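Reticulocyte binding protein (Streptococcus agalactiae COH1, PDB 3FAW) probably hydrolyses alpha-1,6-glucosidic branch linkages in pullulan and related alpha-glucans, as a pullulanase carried on the streptococcal cell wall. Local coordinates at residues K263-A268 with A560-D565; D457-H462 with V513-D518; A465-A470 with Q504-S509. All coordinates share one frame; numbering follows the deposited sequence. Where two conformers were deposited one is given.

Contact 1 of 3, residues K263-A268 with A560-D565. With CA (calcium ion), chain E.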
ATOM      1  N   LYS A 263     -16.264   6.998 -14.536  1.00 21.59           N
ATOM      2  CA  LYS A 263     -16.804   5.815 -15.215  1.00 21.91           C
ATOM      3  C   LYS A 263     -15.849   4.623 -15.212  1.00 21.65           C
ATOM      4  O   LYS A 263     -16.136   3.594 -15.825  1.00 22.24           O
ATOM      5  CB  LYS A 263     -17.159   6.167 -16.660  1.00 22.09           C
ATOM      6  CG  LYS A 263     -18.188   7.272 -16.797  1.00 23.44           C
ATOM      7  CD  LYS A 263     -18.467   7.576 -18.252  1.00 23.21           C
ATOM      8  CE  LYS A 263     -19.396   8.768 -18.395  1.00 24.80           C
ATOM      9  NZ  LYS A 263     -19.522   9.197 -19.812  1.00 25.96           N
ATOM     10  N   GLY A 264     -14.719   4.753 -14.527  1.00 20.41           N
ATOM     11  CA  GLY A 264     -13.705   3.704 -14.547  1.00 19.79           C
ATOM     12  C   GLY A 264     -12.387   4.132 -13.935  1.00 17.80           C
ATOM     13  O   GLY A 264     -12.173   5.305 -13.652  1.00 16.42           O
ATOM     14  N   ARG A 265     -11.502   3.161 -13.742  1.00 17.38           N
ATOM     15  CA  ARG A 265     -10.198   3.393 -13.104  1.00 16.87           C
ATOM     16  C   ARG A 265      -9.322   4.432 -13.835  1.00 15.56           C
ATOM     17  O   ARG A 265      -8.516   5.114 -13.209  1.00 15.10           O
ATOM     18  CB  ARG A 265      -9.450   2.061 -12.917  1.00 17.48           C
ATOM     19  CG  ARG A 265      -9.239   1.254 -14.195  1.00 17.79           C
ATOM     20  CD  ARG A 265      -8.755  -0.163 -13.896  1.00 18.44           C
ATOM     21  NE  ARG A 265      -8.518  -0.908 -15.134  1.00 18.44           N
ATOM     22  CZ  ARG A 265      -7.703  -1.954 -15.265  1.00 20.54           C
ATOM     23  NH1 ARG A 265      -7.013  -2.420 -14.229  1.00 16.31           N
ATOM     24  NH2 ARG A 265      -7.565  -2.534 -16.456  1.00 18.53           N
ATOM     25  N   GLN A 266      -9.507   4.569 -15.147  1.00 15.65           N
ATOM     26  CA  GLN A 266      -8.798   5.582 -15.940  1.00 16.00           C
ATOM     27  C   GLN A 266      -9.247   7.031 -15.656  1.00 15.92           C
ATOM     28  O   GLN A 266      -8.554   7.975 -16.035  1.00 14.87           O
ATOM     29  CB  GLN A 266      -8.903   5.263 -17.445  1.00 17.63           C
ATOM     30  CG  GLN A 266     -10.266   5.549 -18.116  1.00 18.70           C
ATOM     31  CD  GLN A 266     -11.336   4.494 -17.838  1.00 23.09           C
ATOM     32  OE1 GLN A 266     -11.039   3.373 -17.420  0.50 19.11           O
ATOM     33  NE2 GLN A 266     -12.591   4.857 -18.083  1.00 23.18           N
ATOM     34  N   ASP A 267     -10.397   7.204 -15.003  1.00 15.76           N
ATOM     35  CA  ASP A 267     -10.888   8.533 -14.609  1.00 16.14           C
ATOM     36  C   ASP A 267     -10.384   8.988 -13.229  1.00 15.99           C
ATOM     37  O   ASP A 267     -10.605  10.136 -12.836  1.00 16.64           O
ATOM     38  CB  ASP A 267     -12.422   8.561 -14.605  1.00 16.67           C
ATOM     39  CG  ASP A 267     -13.021   8.432 -15.996  1.00 17.09           C
ATOM     40  OD1 ASP A 267     -12.285   8.562 -16.989  1.00 19.87           O
ATOM     41  OD2 ASP A 267     -14.242   8.202 -16.091  1.00 15.69           O
ATOM     42  N   ALA A 268      -9.718   8.094 -12.502  1.00 15.16           N
ATOM     43  CA  ALA A 268      -9.228   8.406 -11.160  1.00 15.14           C
ATOM     44  C   ALA A 268      -8.012   9.335 -11.182  1.00 14.62           C
ATOM     45  O   ALA A 268      -7.087   9.151 -11.978  1.00 14.46           O
ATOM     46  CB  ALA A 268      -8.893   7.124 -10.400  1.00 12.72           C
ATOM     47  N   ALA A 560       1.171  -3.919 -20.699  1.00 15.62           N
ATOM     48  CA  ALA A 560      -0.154  -3.440 -20.320  1.00 14.11           C
ATOM     49  C   ALA A 560      -1.077  -3.495 -21.539  1.00 14.77           C
ATOM     50  O   ALA A 560      -0.944  -2.683 -22.456  1.00 13.71           O
ATOM     51  CB  ALA A 560      -0.066  -2.022 -19.784  1.00 13.45           C
ATOM     52  N   ASP A 561      -2.009  -4.450 -21.555  1.00 14.63           N
ATOM     53  CA  ASP A 561      -2.936  -4.583 -22.686  1.00 16.13           C
ATOM     54  C   ASP A 561      -4.154  -3.647 -22.581  1.00 16.01           C
ATOM     55  O   ASP A 561      -5.001  -3.625 -23.476  1.00 17.53           O
ATOM     56  CB  ASP A 561      -3.358  -6.051 -22.902  1.00 17.76           C
ATOM     57  CG  ASP A 561      -4.327  -6.569 -21.846  1.00 13.35           C
ATOM     58  OD1 ASP A 561      -4.214  -6.180 -20.667  1.00 12.49           O
ATOM     59  OD2 ASP A 561      -5.199  -7.390 -22.201  0.10 13.43           O
ATOM     60  N   SER A 562      -4.219  -2.877 -21.496  1.00 14.55           N
ATOM     61  CA  SER A 562      -5.261  -1.871 -21.283  1.00 15.13           C
ATOM     62  C   SER A 562      -4.666  -0.697 -20.487  1.00 14.26           C
ATOM     63  O   SER A 562      -3.828  -0.914 -19.611  1.00 13.37           O
ATOM     64  CB  SER A 562      -6.444  -2.496 -20.531  1.00 14.89           C
ATOM     65  OG  SER A 562      -7.306  -1.517 -19.970  1.00 18.72           O
ATOM     66  N   PRO A 563      -5.085   0.551 -20.790  1.00 14.41           N
ATOM     67  CA  PRO A 563      -4.507   1.707 -20.088  1.00 14.79           C
ATOM     68  C   PRO A 563      -4.772   1.719 -18.577  1.00 14.36           C
ATOM     69  O   PRO A 563      -3.956   2.245 -17.820  1.00 14.60           O
ATOM     70  CB  PRO A 563      -5.175   2.911 -20.768  1.00 14.53           C
ATOM     71  CG  PRO A 563      -6.385   2.370 -21.429  1.00 13.57           C
ATOM     72  CD  PRO A 563      -6.088   0.959 -21.789  1.00 13.49           C
ATOM     73  N   GLY A 564      -5.892   1.132 -18.155  1.00 12.57           N
ATOM     74  CA  GLY A 564      -6.230   1.002 -16.742  1.00 12.13           C
ATOM     75  C   GLY A 564      -5.299   0.113 -15.924  1.00 13.92           C
ATOM     76  O   GLY A 564      -5.332   0.154 -14.687  1.00 15.12           O
ATOM     77  N   ASP A 565      -4.467  -0.682 -16.599  1.00 12.04           N
ATOM     78  CA  ASP A 565      -3.431  -1.483 -15.926  1.00 13.10           C
ATOM     79  C   ASP A 565      -2.322  -0.638 -15.306  1.00 11.97           C
ATOM     80  O   ASP A 565      -1.560  -1.134 -14.471  1.00 10.18           O
ATOM     81  CB  ASP A 565      -2.751  -2.438 -16.914  1.00 13.93           C
ATOM     82  CG  ASP A 565      -3.686  -3.476 -17.480  1.00 16.08           C
ATOM     83  OD1 ASP A 565      -4.736  -3.757 -16.865  1.00 19.04           O
ATOM     84  OD2 ASP A 565      -3.360  -4.033 -18.553  1.00 16.01           O
TER
HETATM   85 CA    CA E   4      -4.758  -6.009 -18.451  1.00 14.31          CA
HETATM   86  O   HOH W   1      -5.430  -4.950 -14.238  1.00 23.14           O
HETATM   87  O   HOH W   2     -10.108  -0.911 -18.111  1.00 28.57           O
HETATM   88  O   HOH W   3      -9.006   1.619 -19.119  1.00 18.36           O
HETATM   89  O   HOH W   4      -5.592  -8.101 -19.301  1.00 17.07           O

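Contact 2 of 3, residues D457-H462 with V513-D518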
ATOM      1  N   ASP A 457       0.343  -2.679  -0.663  1.00 10.56           N
ATOM      2  CA  ASP A 457       1.776  -2.582  -0.458  1.00 10.72           C
ATOM      3  C   ASP A 457       2.417  -3.901  -0.890  1.00 11.97           C
ATOM      4  O   ASP A 457       1.928  -4.981  -0.539  1.00 11.33           O
ATOM      5  CB  ASP A 457       2.078  -2.303   1.017  1.00 10.55           C
ATOM      6  CG  ASP A 457       3.517  -1.884   1.253  1.00 11.63           C
ATOM      7  OD1 ASP A 457       3.919  -0.784   0.811  1.00 11.85           O
ATOM      8  OD2 ASP A 457       4.246  -2.658   1.894  1.00 15.74           O
ATOM      9  N   MET A 458       3.497  -3.803  -1.661  1.00 12.97           N
ATOM     10  CA  MET A 458       4.217  -4.970  -2.167  0.50 13.81           C
ATOM     11  C   MET A 458       3.251  -6.065  -2.626  1.00 13.33           C
ATOM     12  O   MET A 458       3.335  -7.223  -2.196  1.00 13.55           O
ATOM     13  CB  MET A 458       5.184  -5.486  -1.102  0.50 13.77           C
ATOM     14  CG  MET A 458       6.218  -4.446  -0.693  0.50 15.78           C
ATOM     15  SD  MET A 458       7.567  -5.104   0.299  0.50 17.25           S
ATOM     16  CE  MET A 458       8.391  -6.157  -0.891  0.50 18.07           C
ATOM     17  N   MET A 459       2.339  -5.684  -3.521  1.00 12.43           N
ATOM     18  CA  MET A 459       1.321  -6.597  -4.040  0.50 11.43           C
ATOM     19  C   MET A 459       1.951  -7.831  -4.697  1.00 11.91           C
ATOM     20  O   MET A 459       1.347  -8.902  -4.728  1.00 10.20           O
ATOM     21  CB  MET A 459       0.420  -5.865  -5.040  0.50 11.42           C
ATOM     22  CG  MET A 459      -0.886  -6.578  -5.341  0.50 10.38           C
ATOM     23  SD  MET A 459      -2.054  -5.538  -6.244  0.50  7.22           S
ATOM     24  CE  MET A 459      -1.127  -5.239  -7.750  0.50  3.42           C
ATOM     25  N   GLY A 460       3.169  -7.668  -5.212  1.00 11.12           N
ATOM     26  CA  GLY A 460       3.913  -8.749  -5.857  1.00 11.89           C
ATOM     27  C   GLY A 460       4.338  -9.895  -4.952  1.00 10.78           C
ATOM     28  O   GLY A 460       4.749 -10.943  -5.442  1.00  9.34           O
ATOM     29  N   ASP A 461       4.256  -9.693  -3.639  1.00 10.37           N
ATOM     30  CA  ASP A 461       4.448 -10.775  -2.669  1.00 11.51           C
ATOM     31  C   ASP A 461       3.284 -11.764  -2.668  1.00 12.45           C
ATOM     32  O   ASP A 461       3.439 -12.909  -2.238  1.00 13.19           O
ATOM     33  CB  ASP A 461       4.603 -10.211  -1.245  1.00 12.30           C
ATOM     34  CG  ASP A 461       6.010  -9.738  -0.945  1.00 13.25           C
ATOM     35  OD1 ASP A 461       6.800  -9.544  -1.889  1.00 14.33           O
ATOM     36  OD2 ASP A 461       6.324  -9.552   0.252  1.00 20.59           O
ATOM     37  N   HIS A 462       2.117 -11.315  -3.130  1.00 12.08           N
ATOM     38  CA  HIS A 462       0.902 -12.115  -3.074  1.00 10.75           C
ATOM     39  C   HIS A 462       0.636 -12.894  -4.348  1.00 10.65           C
ATOM     40  O   HIS A 462       1.025 -12.487  -5.441  1.00 10.71           O
ATOM     41  CB  HIS A 462      -0.302 -11.223  -2.772  1.00 12.04           C
ATOM     42  CG  HIS A 462      -0.274 -10.644  -1.395  1.00 11.18           C
ATOM     43  ND1 HIS A 462      -0.498 -11.215  -0.189  1.00 10.87           N
ATOM     44  CD2 HIS A 462       0.048  -9.327  -1.146  1.00  9.82           C
ATOM     45  CE1 HIS A 462      -0.318 -10.240   0.761  1.00 12.62           C
ATOM     46  NE2 HIS A 462       0.013  -9.112   0.158  1.00 13.54           N
ATOM     47  N   VAL A 513      -6.880  -4.956 -11.130  1.00 15.97           N
ATOM     48  CA  VAL A 513      -6.028  -4.087 -10.322  1.00 15.79           C
ATOM     49  C   VAL A 513      -4.921  -3.478 -11.186  1.00 15.94           C
ATOM     50  O   VAL A 513      -4.292  -4.186 -11.975  1.00 16.26           O
ATOM     51  CB  VAL A 513      -5.398  -4.874  -9.154  1.00 16.77           C
ATOM     52  CG1 VAL A 513      -4.519  -3.974  -8.314  1.00 14.72           C
ATOM     53  CG2 VAL A 513      -6.488  -5.519  -8.297  1.00 15.15           C
ATOM     54  N   GLY A 514      -4.700  -2.170 -11.038  1.00 14.68           N
ATOM     55  CA  GLY A 514      -3.624  -1.457 -11.748  1.00 14.32           C
ATOM     56  C   GLY A 514      -2.340  -1.382 -10.933  1.00 13.10           C
ATOM     57  O   GLY A 514      -2.378  -1.400  -9.706  1.00 13.59           O
ATOM     58  N   VAL A 515      -1.195  -1.305 -11.608  1.00 12.12           N
ATOM     59  CA  VAL A 515       0.098  -1.253 -10.919  1.00 10.74           C
ATOM     60  C   VAL A 515       0.881   0.017 -11.246  1.00 11.71           C
ATOM     61  O   VAL A 515       0.759   0.580 -12.339  1.00 10.36           O
ATOM     62  CB  VAL A 515       0.987  -2.475 -11.251  1.00 11.36           C
ATOM     63  CG1 VAL A 515       0.306  -3.772 -10.804  1.00  7.47           C
ATOM     64  CG2 VAL A 515       1.332  -2.504 -12.737  1.00  7.42           C
ATOM     65  N   PHE A 516       1.697   0.449 -10.288  1.00 12.20           N
ATOM     66  CA  PHE A 516       2.558   1.616 -10.465  1.00 12.71           C
ATOM     67  C   PHE A 516       3.545   1.411 -11.605  1.00 11.92           C
ATOM     68  O   PHE A 516       4.148   0.347 -11.726  1.00 13.38           O
ATOM     69  CB  PHE A 516       3.306   1.942  -9.167  1.00 12.27           C
ATOM     70  CG  PHE A 516       2.445   2.609  -8.139  1.00 12.90           C
ATOM     71  CD1 PHE A 516       2.286   3.987  -8.142  1.00 11.45           C
ATOM     72  CD2 PHE A 516       1.763   1.858  -7.188  1.00 14.34           C
ATOM     73  CE1 PHE A 516       1.480   4.612  -7.202  1.00 11.26           C
ATOM     74  CE2 PHE A 516       0.950   2.472  -6.248  1.00 12.45           C
ATOM     75  CZ  PHE A 516       0.808   3.851  -6.256  1.00 15.02           C
ATOM     76  N   SER A 517       3.692   2.439 -12.436  1.00 12.26           N
ATOM     77  CA  SER A 517       4.630   2.409 -13.547  1.00 12.92           C
ATOM     78  C   SER A 517       5.973   3.029 -13.161  1.00 13.01           C
ATOM     79  O   SER A 517       6.167   4.243 -13.260  1.00 12.16           O
ATOM     80  CB  SER A 517       4.047   3.126 -14.765  1.00 13.30           C
ATOM     81  OG  SER A 517       4.937   3.053 -15.867  1.00 14.03           O
ATOM     82  N   ASP A 518       6.903   2.182 -12.729  1.00 12.52           N
ATOM     83  CA  ASP A 518       8.265   2.634 -12.431  1.00 12.55           C
ATOM     84  C   ASP A 518       9.023   3.106 -13.683  1.00 12.81           C
ATOM     85  O   ASP A 518       9.958   3.901 -13.579  1.00 14.09           O
ATOM     86  CB  ASP A 518       9.069   1.567 -11.659  1.00 13.35           C
ATOM     87  CG  ASP A 518       9.042   0.189 -12.312  1.00 13.53           C
ATOM     88  OD1 ASP A 518       8.118  -0.120 -13.092  1.00 18.39           O
ATOM     89  OD2 ASP A 518       9.951  -0.611 -12.012  1.00 18.09           O
TER

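Contact 3 of 3, residues A465-A470 with Q504-S509. With CA (calcium ion), chain E.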
ATOM      1  N   ALA A 465      -4.411 -15.012  -7.298  1.00  9.71           N
ATOM      2  CA  ALA A 465      -5.725 -15.558  -6.934  1.00 10.06           C
ATOM      3  C   ALA A 465      -6.371 -14.871  -5.725  1.00 10.69           C
ATOM      4  O   ALA A 465      -7.582 -14.612  -5.727  1.00 11.24           O
ATOM      5  CB  ALA A 465      -5.620 -17.067  -6.692  1.00 10.55           C
ATOM      6  N   ALA A 466      -5.574 -14.582  -4.697  1.00 10.78           N
ATOM      7  CA  ALA A 466      -6.079 -13.906  -3.493  1.00  9.89           C
ATOM      8  C   ALA A 466      -6.510 -12.462  -3.778  1.00 10.51           C
ATOM      9  O   ALA A 466      -7.538 -12.001  -3.279  1.00 10.95           O
ATOM     10  CB  ALA A 466      -5.028 -13.941  -2.380  1.00  9.85           C
ATOM     11  N   ILE A 467      -5.728 -11.756  -4.588  1.00 11.65           N
ATOM     12  CA  ILE A 467      -6.032 -10.363  -4.928  1.00 11.27           C
ATOM     13  C   ILE A 467      -7.214 -10.289  -5.903  1.00 13.79           C
ATOM     14  O   ILE A 467      -8.051  -9.382  -5.801  1.00 13.35           O
ATOM     15  CB  ILE A 467      -4.803  -9.624  -5.517  1.00 10.52           C
ATOM     16  CG1 ILE A 467      -3.581  -9.768  -4.597  1.00 10.62           C
ATOM     17  CG2 ILE A 467      -5.115  -8.145  -5.722  1.00  8.87           C
ATOM     18  CD1 ILE A 467      -3.800  -9.267  -3.170  1.00  8.37           C
ATOM     19  N   GLU A 468      -7.280 -11.242  -6.836  1.00 15.10           N
ATOM     20  CA  GLU A 468      -8.448 -11.402  -7.711  1.00 17.51           C
ATOM     21  C   GLU A 468      -9.723 -11.542  -6.890  1.00 16.62           C
ATOM     22  O   GLU A 468     -10.713 -10.854  -7.140  1.00 16.29           O
ATOM     23  CB  GLU A 468      -8.308 -12.644  -8.603  1.00 18.83           C
ATOM     24  CG  GLU A 468      -7.691 -12.395  -9.976  1.00 22.63           C
ATOM     25  CD  GLU A 468      -8.640 -11.710 -10.959  1.00 23.26           C
ATOM     26  OE1 GLU A 468      -9.756 -11.316 -10.556  0.10 23.17           O
ATOM     27  OE2 GLU A 468      -8.262 -11.566 -12.141  0.10 22.40           O
ATOM     28  N   LEU A 469      -9.690 -12.449  -5.917  1.00 16.29           N
ATOM     29  CA  LEU A 469     -10.844 -12.711  -5.059  1.00 16.12           C
ATOM     30  C   LEU A 469     -11.212 -11.478  -4.234  1.00 15.30           C
ATOM     31  O   LEU A 469     -12.388 -11.144  -4.109  1.00 14.13           O
ATOM     32  CB  LEU A 469     -10.571 -13.900  -4.132  1.00 16.64           C
ATOM     33  CG  LEU A 469     -11.728 -14.400  -3.261  1.00 17.50           C
ATOM     34  CD1 LEU A 469     -12.883 -14.885  -4.135  1.00 20.88           C
ATOM     35  CD2 LEU A 469     -11.261 -15.511  -2.332  1.00 16.51           C
ATOM     36  N   ALA A 470     -10.206 -10.814  -3.672  1.00 14.78           N
ATOM     37  CA  ALA A 470     -10.427  -9.579  -2.916  1.00 15.15           C
ATOM     38  C   ALA A 470     -11.127  -8.522  -3.773  1.00 14.41           C
ATOM     39  O   ALA A 470     -12.016  -7.816  -3.294  1.00 14.51           O
ATOM     40  CB  ALA A 470      -9.107  -9.036  -2.373  1.00 13.54           C
ATOM     41  N   GLN A 504       3.545  -6.977 -11.927  1.00 13.10           N
ATOM     42  CA  GLN A 504       3.421  -6.283 -13.218  1.00 13.69           C
ATOM     43  C   GLN A 504       3.152  -7.206 -14.408  1.00 12.43           C
ATOM     44  O   GLN A 504       2.512  -6.797 -15.378  1.00 12.82           O
ATOM     45  CB  GLN A 504       4.673  -5.429 -13.486  1.00 14.54           C
ATOM     46  CG  GLN A 504       4.654  -4.065 -12.798  1.00 13.39           C
ATOM     47  CD  GLN A 504       5.960  -3.301 -12.951  1.00 15.66           C
ATOM     48  OE1 GLN A 504       7.015  -3.884 -13.212  1.00 17.15           O
ATOM     49  NE2 GLN A 504       5.894  -1.985 -12.782  1.00 21.20           N
ATOM     50  N   ASP A 505       3.630  -8.447 -14.331  1.00 13.25           N
ATOM     51  CA  ASP A 505       3.390  -9.442 -15.391  1.00 12.85           C
ATOM     52  C   ASP A 505       1.976 -10.026 -15.369  1.00 12.31           C
ATOM     53  O   ASP A 505       1.551 -10.660 -16.330  1.00 12.81           O
ATOM     54  CB  ASP A 505       4.423 -10.564 -15.304  1.00 13.20           C
ATOM     55  CG  ASP A 505       5.836 -10.064 -15.525  1.00 15.24           C
ATOM     56  OD1 ASP A 505       6.013  -9.147 -16.358  1.00 16.90           O
ATOM     57  OD2 ASP A 505       6.762 -10.579 -14.869  1.00 17.14           O
ATOM     58  N   TRP A 506       1.261  -9.806 -14.270  1.00 12.32           N
ATOM     59  CA  TRP A 506      -0.153 -10.176 -14.137  1.00 12.37           C
ATOM     60  C   TRP A 506      -1.076  -9.278 -14.971  1.00 11.24           C
ATOM     61  O   TRP A 506      -2.201  -9.665 -15.291  1.00 10.69           O
ATOM     62  CB  TRP A 506      -0.540 -10.108 -12.653  1.00 12.06           C
ATOM     63  CG  TRP A 506      -1.964 -10.423 -12.311  1.00 13.73           C
ATOM     64  CD1 TRP A 506      -2.769 -11.371 -12.881  1.00 15.68           C
ATOM     65  CD2 TRP A 506      -2.738  -9.817 -11.271  1.00 16.60           C
ATOM     66  NE1 TRP A 506      -4.005 -11.366 -12.280  1.00 14.45           N
ATOM     67  CE2 TRP A 506      -4.008 -10.426 -11.283  1.00 16.12           C
ATOM     68  CE3 TRP A 506      -2.484  -8.802 -10.341  1.00 15.75           C
ATOM     69  CZ2 TRP A 506      -5.022 -10.054 -10.400  1.00 16.67           C
ATOM     70  CZ3 TRP A 506      -3.490  -8.439  -9.463  1.00 15.05           C
ATOM     71  CH2 TRP A 506      -4.743  -9.064  -9.500  1.00 13.33           C
ATOM     72  N   MET A 507      -0.594  -8.090 -15.334  1.00 10.80           N
ATOM     73  CA  MET A 507      -1.421  -7.101 -16.033  1.00 10.85           C
ATOM     74  C   MET A 507      -1.897  -7.567 -17.414  1.00 11.97           C
ATOM     75  O   MET A 507      -2.971  -7.174 -17.852  1.00  9.62           O
ATOM     76  CB  MET A 507      -0.685  -5.757 -16.150  1.00 11.09           C
ATOM     77  CG  MET A 507      -0.428  -5.038 -14.821  1.00 11.92           C
ATOM     78  SD  MET A 507      -1.901  -4.678 -13.832  1.00 10.94           S
ATOM     79  CE  MET A 507      -1.993  -6.192 -12.874  1.00 11.00           C
ATOM     80  N   LYS A 508      -1.122  -8.421 -18.083  1.00 13.19           N
ATOM     81  CA  LYS A 508      -1.532  -8.963 -19.386  1.00 14.14           C
ATOM     82  C   LYS A 508      -2.644 -10.026 -19.323  1.00 14.39           C
ATOM     83  O   LYS A 508      -3.156 -10.417 -20.372  1.00 14.33           O
ATOM     84  CB  LYS A 508      -0.325  -9.535 -20.144  1.00 14.69           C
ATOM     85  CG  LYS A 508       0.216 -10.846 -19.591  1.00 14.25           C
ATOM     86  CD  LYS A 508       1.504 -11.253 -20.288  1.00 16.34           C
ATOM     87  CE  LYS A 508       2.109 -12.501 -19.655  1.00 20.42           C
ATOM     88  NZ  LYS A 508       1.182 -13.672 -19.694  1.00 25.75           N
ATOM     89  N   SER A 509      -3.006 -10.485 -18.117  1.00 14.32           N
ATOM     90  CA  SER A 509      -4.009 -11.542 -17.929  0.50 15.15           C
ATOM     91  C   SER A 509      -5.157 -11.121 -17.005  1.00 14.81           C
ATOM     92  O   SER A 509      -5.929 -11.966 -16.541  1.00 15.21           O
ATOM     93  CB  SER A 509      -3.343 -12.796 -17.351  0.50 15.32           C
ATOM     94  OG  SER A 509      -2.266 -13.233 -18.161  0.50 19.44           O
TER
HETATM   95 CA    CA E   4      -4.758  -6.009 -18.451  1.00 14.31          CA
HETATM   96  O   HOH W   4      -5.592  -8.101 -19.301  1.00 17.07           O

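Contact 1 of 3, residues K263-A268 with A560-D565
R265 opens a short 3-10 turn just ahead of strand 269-273, and it faces a second 3-10 turn, P563-D565, which leads into strand 566-568; no backbone-to-backbone hydrogen bond joins the two. The direct contacts across the gap come from the arginine side chain. Its CG sits between the backbone N and the carbonyl carbon (chi1 56°), and from there the chain runs extended to NE, a reach that suits arginine. The guanidinium then lies with one face over the backbone of G564, whose lack of a side chain lets R265 NE come within 3.4 Å of G564 CA. G564 O stands above that face and is not hydrogen-bonded to it, although R265 NH1 is only 3.1 Å away. The bond that forms is a salt bridge from R265 NH2 to D565 OD1, 3.1 Å long and bent to 139°. It reaches the carboxylate from above its plane. Water 1 accepts from R265 NH1 at 3.0 Å and is hydrogen-bonded to D565 OD1, bridging the salt-bridge partners. Both oxygens of D565 bind calcium, OD2 at 2.4 Å and OD1 at the longer 2.8 Å, and D561 OD1 joins them at 2.3 Å. M507, T510 and D511 complete the protein ligands. Acidic side chains suit a calcium site, and R265 probably offsets part of the negative charge there, holding D565 as a second-shell partner while the metal takes its carboxylate in bidentate fashion.

Contact 2 of 3, residues D457-H462 with V513-D518
M459 packs against V513 and V515 in a buried, wholly apolar contact of the beta-alpha barrel, the TIM barrel of the alpha-amylase family. M459 lies in the loop that leaves strand 453-456 for helix 464-477, whereas the valines belong to strand 513-516, two strands further round; strand 482-485 runs between them. No hydrogen bond crosses. V513 and V515 both point their side chains toward M459, and G514, without a side chain, sits between them and pairs through its backbone with M483 and G485. Next along the strand, the ring of F516 meets those of Y569 and F616 edge-to-face. On the loop side, M459 begins a 3-10 turn tied by a backbone bond from H462 N to M459 O (3.0 Å). I467 of helix 464-477 touches both M459 and V513, so the methionine fills the layer between barrel and helix. A flexible, unbranched thioether suits that task because it can bend until its sulfur and its methyl each meet a methyl of the valines. M459 was deposited in two conformers, and the details here belong to one of them. In it CG is anti to the backbone N (chi1 -164°), which carries the chain toward V513, and a bend at chi3 (62°) brings CE to V515 as well. M459 SD rests 3.6 Å from V513 CG1, with the two side chains sliding past each other in opposite directions. M459 CE touches both valines, 3.7 Å from V513 CG1 and 3.7 Å from V515 CG1.

Contact 3 of 3, residues A465-A470 with Q504-S509
W506 reaches from the turns of Q504-S509 to helix 464-477, where I467 and E468 receive the far rim of its indole. From CB the side chain leaves with CG anti to the backbone N (chi1 179°), which carries the ring toward the helix. The closest contacts are made by the six-membered ring. There W506 CZ3 comes within 4.1 Å of I467 CG2. Next, at the tip, W506 CH2 lies 3.9 Å from the same I467 CG2 and 4.0 Å from I467 CB. On the other flank W506 CZ2 meets E468 CG at 3.6 Å, a methylene placed at the ring edge, near its plane. This methylene makes the closest approach of the glutamate, while the carboxylate serves T510. The chain of E468 bends at chi2 (-75°), and its carboxylate stands 71° from the indole plane, where OE2 is hydrogen-bonded to T510 OG1. A broad, rigid tryptophan suits this place because it bridges a wide gap: the nearest CA atoms, those of E468 and W506, are 10.6 Å apart. V513 touches the indole too, tying it to the barrel wall. The next residue, M507, gives its backbone O to calcium at 2.2 Å. A helix normally follows each strand of a beta-alpha barrel; between strands 482-485 and 513-516 irregular helical turns take that place, and W506 packs them into the outer layer.

The three contacts gather around the eight-stranded parallel barrel, mostly in its connecting loops and one outer helix, and are nested along the chain: contact 3 falls within the loop closed by contact 2, which itself falls within that closed by contact 1. Contacts 2 and 3 have centres about 10 Å apart; contact 1 is about 15 Å from each. Strand 513-516, part of contact 2, adjoins both others. V515 N pairs with D565 O at 2.9 Å, and Q504 NE2 bonds to D518 OD1 and F516 O. One calcium draws ligands from contacts 1 and 3. The loop before strand 269-273 and loops between strands 453-456 and 566-568 are thereby joined beside strand 513-516 and the calcium.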